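Local coordinates for CLIP-associating protein 2 (Mus musculus, PDB 3WOZ) that probably binds tubulin through its HEAT-repeat TOG domains and contributes to the control of microtubule dynamics, at residues K142-I147 against I177-E182; Y150-A155 against L196-E201; L123-L128 against R161-S166. All blocks are in the same frame, centred on the assembly; numbering follows the deposited sequence.

From the N terminus, the chain passes through 123-128, 142-147 and 150-155 before it reaches any of their partners, which come in the same order: 161-166, 177-182 and 196-201. Interaction 3 closes the first loop, of 32 residues, interaction 1 one of 29 and interaction 2 the longest, of 40. None nests inside another; every pair crosses. Helix 141-155 serves both interaction 1, near its start, and interaction 2, near its end, meeting the end of helix 167-179 and then helix 186-202. Interaction 3 joins helix 121-133 to the loop between helices 141-155 and 167-179. Direct packing links interaction 2 to each of the others.

Interaction 1: K142-I147 against I177-E182; sequences KVKVAI and ITWTTE
Lys144 NZ lies near both the indole of Trp179 and the carboxylate of Glu182. It forms an off-centre cation-pi contact, 4.2 Å from the centroid of the five-membered ring of Trp179 and 32° off the ring normal. Glu182 OE1 lies 4.1 Å from Lys144 NZ, too far for a salt bridge but near enough that its negative charge would be expected to favour the ammonium group here. That carboxylate is steadied from elsewhere: Glu182 OE2 accepts a hydrogen bond from the backbone N of Lys184.

The rest of the lysine does the packing. With CG beside its own backbone N (chi1 -76°) and the chain extended from there on, Lys144 is laid across one face of the indole, the two side chains crossing at about a right angle. Its CG approaches CH2 of Trp179 at 3.9 Å. Next along, CD stands over the ring system, and its CH-pi contact with the six-membered ring of Trp179 spans 3.9 Å to the centroid. Lys144 CE comes closest, 3.6 Å from Trp179 CE2, before NZ passes on toward the pyrrole side, where it is 3.7 Å from Trp179 NE1. The methylenes thus lie over one face of the indole, and the ammonium group comes to the five-membered ring off-centre.

Ile147 packs on Phe131 and Thr132 of helix 121-133, and Thr132 also touches Trp179, which brings three helices together. Thr180 rests on Leu196 of helix 186-202. Lysine and tryptophan therefore join the early part of helix 141-155 to the end of helix 167-179 within the HEAT-repeat array of the TOG domain.

Interaction 2: Y150-A155 against L196-E201; sequences YIETLA and LISLFE
Ser198 meets Ala155 and Glu152 with both atoms of its short side chain. Its CB, pointing toward helix 141-155, touches the methyl of Ala155, CB to CB at 3.8 Å, and has Glu152 CG a little farther away at 4.2 Å. One bond on, the hydroxyl is turned between the backbone N and the carbonyl carbon (chi1 52°). There Ser198 OG packs against aliphatic carbon from the other helix, 3.7 Å from Glu152 CG. Its proton stays within its own helix, shared between Ser194 O and Val195 O one turn back, so the buried hydroxyl is satisfied there while its oxygen packs against the glutamate methylene.

Small side chains let the backbones come close: the CA atoms of Ala155 and Ser198 are 6.1 Å apart. Ala155 CB also reaches Leu199 CD2 at 4.2 Å; the end of that leucine leans in toward the contact. Glu152 offers its methylene here while its charge is used elsewhere. OE2 makes a salt bridge with Lys156, and OE1 makes a weak hydrogen bond with Ser194 OG.

The two short helical segments run nearly parallel, at 23°, with their axes 9.0 Å apart at closest approach. Helix 141-155 is backed by helices 102-118 and 121-133, since Tyr150 packs on Leu112 and Leu128, and Ile151 on Leu128 as well. Across the contact, Leu199 lies on Phe163 in the intervening loop, and Leu196 packs on Val173, Val176 and Ile177 of helix 167-179.

Interaction 3: L123-L128 against R161-S166; sequences LQFNIL and RDFTNS
The rings of Phe125 and Phe163 stand almost perpendicular, their planes at 88° and their centroids 5.9 Å apart. Phe125 brings its far end to the rim of the other ring: CZ lies 3.5 Å from Phe163 CD2, at the edge and near the plane of the Phe163 ring, with Phe125 CE1 next to it at 3.7 Å from the same CD2. Phe163 CE2, the next atom round that rim, is 4.2 Å from Phe125 CZ. Seen from Phe125, CD2 of Phe163 comes in obliquely. The carbonyl O of Asp162 also approaches the Phe125 ring at a slant, 3.8 Å from CD1, so the ring meets backbone as well as side chain of the opposing segment.

Phe125 reaches out with CG anti to its backbone N (chi1 -172°), which carries the ring off helix 121-133 toward the connection between helices 141-155 and 167-179. In this all-helical TOG domain of HEAT-repeat type, the two phenylalanines thereby join that connection to helix 121-133. Met158, in the same connection, touches both phenylalanine side chains, and Phe163 packs further on Phe207 of helix 204-212.

The backbones come nearest at Phe125 and Asp162, whose CA atoms are 7.6 Å apart. Asp162 OD1 accepts from the backbone N of Asp159, turning its carboxylate back into the loop, which ends where Ser166 N-caps helix 167-179.

Interaction 1: K142-I147 against I177-E182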
# COMPACT_ATOMS: atom_id res chain seq x y z
N LYS A 142 -1.21 -12.51 -7.04
CA LYS A 142 -0.11 -11.98 -6.23
C LYS A 142 -0.39 -10.57 -5.68
O LYS A 142 0.05 -10.24 -4.58
CB LYS A 142 1.20 -12.02 -7.01
CG LYS A 142 1.74 -13.44 -7.21
CD LYS A 142 2.79 -13.51 -8.30
CE LYS A 142 3.28 -14.94 -8.51
NZ LYS A 142 3.97 -15.48 -7.31
N VAL A 143 -1.12 -9.76 -6.44
CA VAL A 143 -1.59 -8.45 -5.95
C VAL A 143 -2.54 -8.63 -4.77
O VAL A 143 -2.44 -7.92 -3.77
CB VAL A 143 -2.24 -7.59 -7.08
CG1 VAL A 143 -2.85 -6.31 -6.52
CG2 VAL A 143 -1.21 -7.23 -8.15
N LYS A 144 -3.44 -9.62 -4.88
CA LYS A 144 -4.37 -9.96 -3.80
C LYS A 144 -3.62 -10.37 -2.53
O LYS A 144 -3.94 -9.90 -1.44
CB LYS A 144 -5.31 -11.10 -4.22
CG LYS A 144 -6.43 -10.69 -5.17
CD LYS A 144 -7.24 -11.92 -5.60
CE LYS A 144 -8.24 -11.60 -6.70
NZ LYS A 144 -8.86 -12.85 -7.23
N VAL A 145 -2.63 -11.23 -2.69
CA VAL A 145 -1.77 -11.67 -1.59
C VAL A 145 -1.14 -10.47 -0.88
O VAL A 145 -1.19 -10.36 0.34
CB VAL A 145 -0.67 -12.66 -2.10
CG1 VAL A 145 0.40 -12.89 -1.04
CG2 VAL A 145 -1.29 -13.99 -2.52
N ALA A 146 -0.56 -9.56 -1.66
CA ALA A 146 0.11 -8.37 -1.13
C ALA A 146 -0.86 -7.45 -0.38
O ALA A 146 -0.55 -6.98 0.72
CB ALA A 146 0.82 -7.63 -2.25
N ILE A 147 -2.03 -7.19 -0.97
CA ILE A 147 -3.08 -6.41 -0.30
C ILE A 147 -3.46 -7.04 1.03
O ILE A 147 -3.52 -6.36 2.04
CB ILE A 147 -4.35 -6.27 -1.18
CG1 ILE A 147 -4.07 -5.37 -2.38
CG2 ILE A 147 -5.52 -5.70 -0.36
CD1 ILE A 147 -4.98 -5.67 -3.57
N ILE A 177 -13.90 -13.03 1.96
CA ILE A 177 -14.55 -14.30 2.30
C ILE A 177 -14.39 -15.34 1.18
O ILE A 177 -13.99 -16.48 1.42
CB ILE A 177 -16.09 -14.15 2.59
CG1 ILE A 177 -16.39 -12.96 3.52
CG2 ILE A 177 -16.69 -15.46 3.13
CD1 ILE A 177 -16.12 -13.19 5.00
N THR A 178 -14.70 -14.92 -0.05
CA THR A 178 -14.64 -15.81 -1.21
C THR A 178 -13.21 -16.14 -1.60
O THR A 178 -12.91 -17.28 -1.98
CB THR A 178 -15.40 -15.23 -2.42
OG1 THR A 178 -15.01 -13.87 -2.63
CG2 THR A 178 -16.91 -15.28 -2.17
N TRP A 179 -12.32 -15.15 -1.50
CA TRP A 179 -10.89 -15.35 -1.74
C TRP A 179 -10.30 -16.38 -0.78
O TRP A 179 -9.21 -16.91 -1.01
CB TRP A 179 -10.13 -14.02 -1.64
CG TRP A 179 -10.45 -13.00 -2.71
CD1 TRP A 179 -11.21 -13.20 -3.83
CD2 TRP A 179 -10.00 -11.64 -2.77
NE1 TRP A 179 -11.27 -12.05 -4.58
CE2 TRP A 179 -10.53 -11.08 -3.95
CE3 TRP A 179 -9.19 -10.84 -1.95
CZ2 TRP A 179 -10.29 -9.75 -4.33
CZ3 TRP A 179 -8.95 -9.52 -2.32
CH2 TRP A 179 -9.50 -8.99 -3.50
N THR A 180 -11.02 -16.67 0.30
CA THR A 180 -10.59 -17.64 1.29
C THR A 180 -10.81 -19.09 0.81
O THR A 180 -10.27 -20.03 1.39
CB THR A 180 -11.30 -17.43 2.64
OG1 THR A 180 -11.57 -16.03 2.82
CG2 THR A 180 -10.43 -17.90 3.78
N THR A 181 -11.60 -19.24 -0.24
CA THR A 181 -11.85 -20.55 -0.84
C THR A 181 -11.07 -20.71 -2.14
O THR A 181 -11.16 -21.74 -2.81
CB THR A 181 -13.37 -20.80 -1.09
OG1 THR A 181 -13.88 -19.82 -2.00
CG2 THR A 181 -14.15 -20.73 0.22
N GLU A 182 -10.30 -19.67 -2.48
CA GLU A 182 -9.54 -19.57 -3.74
C GLU A 182 -8.79 -20.86 -4.11
O GLU A 182 -7.85 -21.25 -3.41
CB GLU A 182 -8.58 -18.38 -3.70
CG GLU A 182 -7.78 -18.14 -4.98
CD GLU A 182 -8.66 -17.91 -6.19
OE1 GLU A 182 -9.25 -16.82 -6.31
OE2 GLU A 182 -8.76 -18.83 -7.03

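Interaction 2: Y150-A155 against L196-E201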
# COMPACT_ATOMS: atom_id res chain seq x y z
N TYR A 150 -0.77 -6.99 3.82
CA TYR A 150 -0.68 -5.64 4.35
C TYR A 150 -1.84 -5.34 5.31
O TYR A 150 -1.61 -4.84 6.42
CB TYR A 150 -0.62 -4.61 3.22
CG TYR A 150 -0.20 -3.22 3.65
CD1 TYR A 150 -1.10 -2.36 4.28
CD2 TYR A 150 1.09 -2.77 3.41
CE1 TYR A 150 -0.72 -1.08 4.67
CE2 TYR A 150 1.48 -1.49 3.79
CZ TYR A 150 0.57 -0.65 4.43
OH TYR A 150 0.95 0.62 4.80
N ILE A 151 -3.07 -5.68 4.91
CA ILE A 151 -4.23 -5.57 5.80
C ILE A 151 -3.92 -6.26 7.12
O ILE A 151 -4.02 -5.65 8.18
CB ILE A 151 -5.52 -6.27 5.25
CG1 ILE A 151 -5.76 -6.00 3.76
CG2 ILE A 151 -6.74 -5.92 6.12
CD1 ILE A 151 -6.30 -4.66 3.42
N GLU A 152 -3.54 -7.53 7.04
CA GLU A 152 -3.26 -8.33 8.22
C GLU A 152 -2.26 -7.65 9.16
O GLU A 152 -2.49 -7.58 10.36
CB GLU A 152 -2.75 -9.73 7.85
CG GLU A 152 -3.10 -10.77 8.90
CD GLU A 152 -1.98 -11.75 9.20
OE1 GLU A 152 -1.22 -12.11 8.27
OE2 GLU A 152 -1.87 -12.17 10.38
N THR A 153 -1.17 -7.13 8.60
CA THR A 153 -0.14 -6.46 9.40
C THR A 153 -0.66 -5.15 10.00
O THR A 153 -0.35 -4.81 11.14
CB THR A 153 1.15 -6.23 8.59
OG1 THR A 153 1.52 -7.44 7.92
CG2 THR A 153 2.30 -5.80 9.50
N LEU A 154 -1.46 -4.42 9.22
CA LEU A 154 -2.06 -3.17 9.69
C LEU A 154 -3.04 -3.43 10.84
O LEU A 154 -3.14 -2.64 11.77
CB LEU A 154 -2.77 -2.43 8.55
CG LEU A 154 -3.28 -1.01 8.85
CD1 LEU A 154 -2.12 -0.03 9.04
CD2 LEU A 154 -4.21 -0.52 7.76
N ALA A 155 -3.75 -4.56 10.75
CA ALA A 155 -4.72 -4.96 11.77
C ALA A 155 -4.06 -5.22 13.13
O ALA A 155 -4.69 -5.03 14.17
CB ALA A 155 -5.50 -6.18 11.31
N LEU A 196 -9.36 -12.16 7.84
CA LEU A 196 -10.64 -12.33 8.53
C LEU A 196 -10.45 -12.60 10.02
O LEU A 196 -11.17 -12.04 10.84
CB LEU A 196 -11.48 -13.45 7.88
CG LEU A 196 -11.95 -13.22 6.44
CD1 LEU A 196 -12.68 -14.45 5.92
CD2 LEU A 196 -12.85 -11.99 6.33
N ILE A 197 -9.48 -13.44 10.35
CA ILE A 197 -9.12 -13.73 11.73
C ILE A 197 -8.70 -12.46 12.47
O ILE A 197 -9.24 -12.15 13.54
CB ILE A 197 -7.99 -14.80 11.82
CG1 ILE A 197 -8.50 -16.20 11.43
CG2 ILE A 197 -7.33 -14.82 13.21
CD1 ILE A 197 -9.49 -16.83 12.41
N SER A 198 -7.76 -11.72 11.89
CA SER A 198 -7.22 -10.51 12.52
C SER A 198 -8.29 -9.43 12.73
O SER A 198 -8.32 -8.80 13.79
CB SER A 198 -6.03 -9.95 11.73
OG SER A 198 -6.34 -9.79 10.36
N LEU A 199 -9.15 -9.22 11.74
CA LEU A 199 -10.24 -8.24 11.86
C LEU A 199 -11.26 -8.65 12.92
O LEU A 199 -11.79 -7.80 13.64
CB LEU A 199 -10.92 -7.99 10.52
CG LEU A 199 -10.10 -7.36 9.38
CD1 LEU A 199 -10.97 -7.17 8.15
CD2 LEU A 199 -9.46 -6.04 9.78
N PHE A 200 -11.53 -9.96 13.02
CA PHE A 200 -12.42 -10.49 14.05
C PHE A 200 -11.84 -10.26 15.44
O PHE A 200 -12.53 -9.76 16.32
CB PHE A 200 -12.68 -11.99 13.81
CG PHE A 200 -13.61 -12.61 14.82
CD1 PHE A 200 -14.99 -12.46 14.71
CD2 PHE A 200 -13.11 -13.37 15.88
CE1 PHE A 200 -15.85 -13.04 15.64
CE2 PHE A 200 -13.96 -13.95 16.81
CZ PHE A 200 -15.34 -13.79 16.69
N GLU A 201 -10.56 -10.60 15.62
CA GLU A 201 -9.88 -10.43 16.90
C GLU A 201 -9.62 -8.97 17.26
O GLU A 201 -9.48 -8.64 18.44
CB GLU A 201 -8.58 -11.24 16.94
CG GLU A 201 -8.79 -12.75 17.11
CD GLU A 201 -7.49 -13.54 17.22
OE1 GLU A 201 -7.38 -14.59 16.55
OE2 GLU A 201 -6.57 -13.11 17.96

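Interaction 3: L123-L128 against R161-S166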
# COMPACT_ATOMS: atom_id res chain seq x y z
N LEU A 123 -6.83 5.98 8.06
CA LEU A 123 -6.63 6.45 6.68
C LEU A 123 -6.04 5.36 5.77
O LEU A 123 -6.51 5.18 4.63
CB LEU A 123 -5.74 7.69 6.65
CG LEU A 123 -6.17 9.01 7.32
CD1 LEU A 123 -5.12 10.07 7.03
CD2 LEU A 123 -7.54 9.50 6.87
N GLN A 124 -5.02 4.66 6.26
CA GLN A 124 -4.44 3.52 5.54
C GLN A 124 -5.50 2.46 5.30
O GLN A 124 -5.63 1.95 4.19
CB GLN A 124 -3.31 2.88 6.34
CG GLN A 124 -2.08 3.72 6.55
CD GLN A 124 -0.97 2.90 7.17
OE1 GLN A 124 -0.49 3.19 8.26
NE2 GLN A 124 -0.59 1.83 6.48
N PHE A 125 -6.25 2.12 6.35
CA PHE A 125 -7.26 1.07 6.28
C PHE A 125 -8.36 1.39 5.27
O PHE A 125 -8.81 0.50 4.54
CB PHE A 125 -7.86 0.80 7.66
CG PHE A 125 -8.76 -0.40 7.71
CD1 PHE A 125 -10.15 -0.24 7.72
CD2 PHE A 125 -8.23 -1.69 7.73
CE1 PHE A 125 -10.99 -1.35 7.76
CE2 PHE A 125 -9.06 -2.81 7.76
CZ PHE A 125 -10.45 -2.64 7.78
N ASN A 126 -8.78 2.65 5.23
CA ASN A 126 -9.85 3.09 4.34
C ASN A 126 -9.43 2.99 2.88
O ASN A 126 -10.23 2.60 2.02
CB ASN A 126 -10.31 4.50 4.69
CG ASN A 126 -11.00 4.58 6.05
OD1 ASN A 126 -11.10 5.66 6.63
ND2 ASN A 126 -11.46 3.44 6.56
N ILE A 127 -8.17 3.33 2.60
CA ILE A 127 -7.59 3.15 1.27
C ILE A 127 -7.58 1.68 0.89
O ILE A 127 -7.87 1.32 -0.25
CB ILE A 127 -6.17 3.75 1.19
CG1 ILE A 127 -6.25 5.28 1.15
CG2 ILE A 127 -5.41 3.21 -0.03
CD1 ILE A 127 -5.03 5.95 1.67
N LEU A 128 -7.26 0.83 1.87
CA LEU A 128 -7.18 -0.61 1.63
C LEU A 128 -8.55 -1.23 1.35
O LEU A 128 -8.65 -2.17 0.56
CB LEU A 128 -6.49 -1.31 2.80
CG LEU A 128 -4.99 -1.03 3.00
CD1 LEU A 128 -4.50 -1.72 4.25
CD2 LEU A 128 -4.16 -1.46 1.81
N ARG A 161 -11.50 0.89 16.95
CA ARG A 161 -12.44 1.81 16.31
C ARG A 161 -11.94 2.37 14.97
O ARG A 161 -12.55 3.27 14.39
CB ARG A 161 -12.87 2.93 17.28
CG ARG A 161 -14.16 3.70 16.91
CD ARG A 161 -15.25 2.83 16.25
NE ARG A 161 -15.76 1.78 17.14
CZ ARG A 161 -16.22 0.60 16.72
NH1 ARG A 161 -16.23 0.29 15.43
NH2 ARG A 161 -16.66 -0.29 17.60
N ASP A 162 -10.84 1.81 14.47
CA ASP A 162 -10.40 2.10 13.11
C ASP A 162 -11.15 1.19 12.13
O ASP A 162 -11.16 1.44 10.92
CB ASP A 162 -8.89 1.89 12.96
CG ASP A 162 -8.07 2.91 13.73
OD1 ASP A 162 -6.93 2.57 14.13
OD2 ASP A 162 -8.54 4.05 13.94
N PHE A 163 -11.78 0.15 12.66
CA PHE A 163 -12.55 -0.80 11.87
C PHE A 163 -14.04 -0.70 12.20
O PHE A 163 -14.47 -1.03 13.31
CB PHE A 163 -12.03 -2.22 12.11
CG PHE A 163 -12.89 -3.30 11.50
CD1 PHE A 163 -13.65 -4.14 12.31
CD2 PHE A 163 -12.95 -3.47 10.12
CE1 PHE A 163 -14.44 -5.14 11.76
CE2 PHE A 163 -13.75 -4.47 9.56
CZ PHE A 163 -14.50 -5.30 10.38
N THR A 164 -14.83 -0.23 11.22
CA THR A 164 -16.26 -0.03 11.40
C THR A 164 -17.10 -0.77 10.36
O THR A 164 -16.66 -0.98 9.22
CB THR A 164 -16.65 1.47 11.38
OG1 THR A 164 -16.14 2.08 10.19
CG2 THR A 164 -16.10 2.20 12.60
N ASN A 165 -18.31 -1.16 10.76
CA ASN A 165 -19.27 -1.80 9.87
C ASN A 165 -19.95 -0.77 8.97
O ASN A 165 -21.04 -0.28 9.28
CB ASN A 165 -20.30 -2.61 10.68
CG ASN A 165 -21.27 -3.39 9.79
OD1 ASN A 165 -20.98 -3.67 8.63
ND2 ASN A 165 -22.42 -3.75 10.34
N SER A 166 -19.28 -0.44 7.88
CA SER A 166 -19.82 0.46 6.86
C SER A 166 -20.13 -0.33 5.59
O SER A 166 -19.94 -1.55 5.56
CB SER A 166 -18.82 1.58 6.57
OG SER A 166 -17.55 1.06 6.23